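Local coordinates for protein Poly(beta-D-mannuronate) C5 epimerase (Pseudomonas syringae pv. tomato, PDB 4NK6) that converts beta-D-mannuronate residues of alginate into alpha-L-guluronate and belongs to the periplasmic complex that guides the polymer to the outer membrane, at residues V369-N374 / F409-S414. Sequence-based numbering, arbitrary orientation.
Sequences VRNSVN and FDAQVS
S414 and the turn 372-374 are joined by two direct hydrogen bonds. The amide N of S414 donates to S372 O at 3.1 Å, and the same oxygen also receives a CA-H...O contact from V413. Two residues on, N374 N points almost straight at S414 OG (3.0 Å, 172° at the hydrogen). That hydroxyl lies between the backbone N and carbonyl carbon of its own residue (chi1 76°), and from there it also touches V373 CB. Water 2 links S414 OG to N374 OD1, so both backbone and side chain of N374 are tied to one serine oxygen. At the other end water 1 bridges the two segments, donating to N371 O and accepting from D410 N.

N371 lies alongside the bend at A411, the centre of an inverse gamma turn closed by Q412 N on D410 O. Its CB rests on D410 O, while OD1 meets A411 CA at 3.3 Å. The amide nitrogen passes obliquely by F409, 4.1 Å from CD2, with the amide and ring planes 34° apart; its hydrogen bonds go to E348 and to the carbonyl of the dimethyl-lysine at 395.

Apolar contact is sparse. V413 CG2, anti to its backbone N, lies 3.9 Å from V369 CG1 and also touches the carbonyl oxygen of S372, and V373 CG1 packs on Q412 CB.

In the right-handed parallel beta-helix, this joins the turn between strands 367-370 and 375-378 to the loop entering 414-418, which pairs in parallel with 375-378. The directional part of the join is two direct hydrogen bonds and two water bridges, with N371 packed against the A411 bend; hydrophobic side-chain contact is slight, which is consistent with the loop's position being set largely by polar groups.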
loop_
_atom_site.group_PDB
_atom_site.type_symbol
_atom_site.label_atom_id
_atom_site.label_comp_id
_atom_site.label_asym_id
_atom_site.label_seq_id
_atom_site.Cartn_x
_atom_site.Cartn_y
_atom_site.Cartn_z
ATOM N N VAL A 369 11.497 -3.292 -19.343
ATOM C CA VAL A 369 10.868 -4.602 -19.244
ATOM C C VAL A 369 11.940 -5.669 -19.166
ATOM O O VAL A 369 12.693 -5.853 -20.113
ATOM C CB VAL A 369 9.987 -4.898 -20.480
ATOM C CG1 VAL A 369 9.311 -6.253 -20.340
ATOM C CG2 VAL A 369 8.941 -3.795 -20.675
ATOM N N ARG A 370 12.006 -6.372 -18.039
ATOM C CA ARG A 370 13.017 -7.402 -17.851
ATOM C C ARG A 370 12.341 -8.764 -17.696
ATOM O O ARG A 370 11.424 -8.908 -16.887
ATOM C CB ARG A 370 13.879 -7.100 -16.616
ATOM C CG ARG A 370 15.091 -8.044 -16.440
ATOM C CD ARG A 370 15.822 -7.794 -15.112
ATOM N NE ARG A 370 15.160 -8.430 -13.968
ATOM C CZ ARG A 370 15.550 -8.294 -12.701
ATOM N NH1 ARG A 370 14.894 -8.921 -11.732
ATOM N NH2 ARG A 370 16.599 -7.536 -12.399
ATOM N N ASN A 371 12.789 -9.742 -18.484
ATOM C CA ASN A 371 12.331 -11.130 -18.352
ATOM C C ASN A 371 10.818 -11.286 -18.348
ATOM O O ASN A 371 10.289 -12.119 -17.614
ATOM C CB ASN A 371 12.882 -11.774 -17.070
ATOM C CG ASN A 371 14.382 -12.007 -17.123
ATOM O OD1 ASN A 371 14.961 -12.174 -18.194
ATOM N ND2 ASN A 371 15.016 -12.030 -15.957
ATOM N N SER A 372 10.124 -10.478 -19.147
ATOM C CA SER A 372 8.665 -10.521 -19.191
ATOM C C SER A 372 8.172 -10.714 -20.623
ATOM O O SER A 372 8.643 -10.039 -21.543
ATOM C CB SER A 372 8.089 -9.217 -18.617
ATOM O OG SER A 372 8.655 -8.936 -17.348
ATOM N N VAL A 373 7.218 -11.621 -20.819
ATOM C CA VAL A 373 6.673 -11.851 -22.160
ATOM C C VAL A 373 5.237 -11.353 -22.313
ATOM O O VAL A 373 4.523 -11.184 -21.327
ATOM C CB VAL A 373 6.739 -13.340 -22.578
ATOM C CG1 VAL A 373 8.182 -13.796 -22.703
ATOM C CG2 VAL A 373 5.961 -14.213 -21.603
ATOM N N ASN A 374 4.828 -11.125 -23.560
ATOM C CA ASN A 374 3.465 -10.702 -23.888
ATOM C C ASN A 374 3.096 -9.384 -23.228
ATOM O O ASN A 374 1.980 -9.209 -22.732
ATOM C CB ASN A 374 2.442 -11.781 -23.537
ATOM C CG ASN A 374 2.686 -13.072 -24.278
ATOM O OD1 ASN A 374 3.048 -13.070 -25.454
ATOM N ND2 ASN A 374 2.502 -14.189 -23.591
ATOM N N PHE A 409 11.296 -17.693 -12.611
ATOM C CA PHE A 409 11.420 -16.697 -13.665
ATOM C C PHE A 409 11.842 -17.393 -14.945
ATOM O O PHE A 409 12.298 -18.532 -14.919
ATOM C CB PHE A 409 12.481 -15.660 -13.292
ATOM C CG PHE A 409 13.891 -16.158 -13.453
ATOM C CD1 PHE A 409 14.475 -16.954 -12.479
ATOM C CD2 PHE A 409 14.626 -15.847 -14.587
ATOM C CE1 PHE A 409 15.770 -17.420 -12.627
ATOM C CE2 PHE A 409 15.919 -16.312 -14.744
ATOM C CZ PHE A 409 16.493 -17.102 -13.760
ATOM N N ASP A 410 11.709 -16.691 -16.063
ATOM C CA ASP A 410 12.210 -17.197 -17.331
ATOM C C ASP A 410 12.861 -16.069 -18.132
ATOM O O ASP A 410 12.257 -15.012 -18.344
ATOM C CB ASP A 410 11.087 -17.860 -18.129
ATOM C CG ASP A 410 11.579 -18.459 -19.427
ATOM O OD1 ASP A 410 12.711 -18.987 -19.441
ATOM O OD2 ASP A 410 10.842 -18.388 -20.435
ATOM N N ALA A 411 14.101 -16.296 -18.558
ATOM C CA ALA A 411 14.896 -15.268 -19.227
ATOM C C ALA A 411 14.479 -15.041 -20.685
ATOM O O ALA A 411 15.256 -15.280 -21.607
ATOM C CB ALA A 411 16.385 -15.604 -19.139
ATOM N N GLN A 412 13.248 -14.584 -20.884
ATOM C CA GLN A 412 12.774 -14.218 -22.213
ATOM C C GLN A 412 12.013 -12.900 -22.133
ATOM O O GLN A 412 11.354 -12.607 -21.125
ATOM C CB GLN A 412 11.876 -15.305 -22.806
ATOM C CG GLN A 412 12.523 -16.673 -22.886
ATOM C CD GLN A 412 12.030 -17.488 -24.064
ATOM O OE1 GLN A 412 12.375 -17.206 -25.212
ATOM N NE2 GLN A 412 11.221 -18.508 -23.786
ATOM N N VAL A 413 12.122 -12.099 -23.188
ATOM C CA VAL A 413 11.390 -10.843 -23.259
ATOM C C VAL A 413 10.664 -10.728 -24.601
ATOM O O VAL A 413 11.228 -11.004 -25.655
ATOM C CB VAL A 413 12.313 -9.617 -22.986
ATOM C CG1 VAL A 413 13.324 -9.398 -24.122
ATOM C CG2 VAL A 413 11.483 -8.361 -22.733
ATOM N N SER A 414 9.391 -10.367 -24.562
ATOM C CA SER A 414 8.682 -10.093 -25.803
ATOM C C SER A 414 7.626 -9.019 -25.600
ATOM O O SER A 414 6.997 -8.931 -24.539
ATOM C CB SER A 414 8.045 -11.354 -26.371
ATOM O OG SER A 414 6.891 -11.691 -25.636
HETATM O O HOH W 1 10.146 -14.308 -15.895
HETATM O O HOH W 2 5.828 -13.941 -26.285
#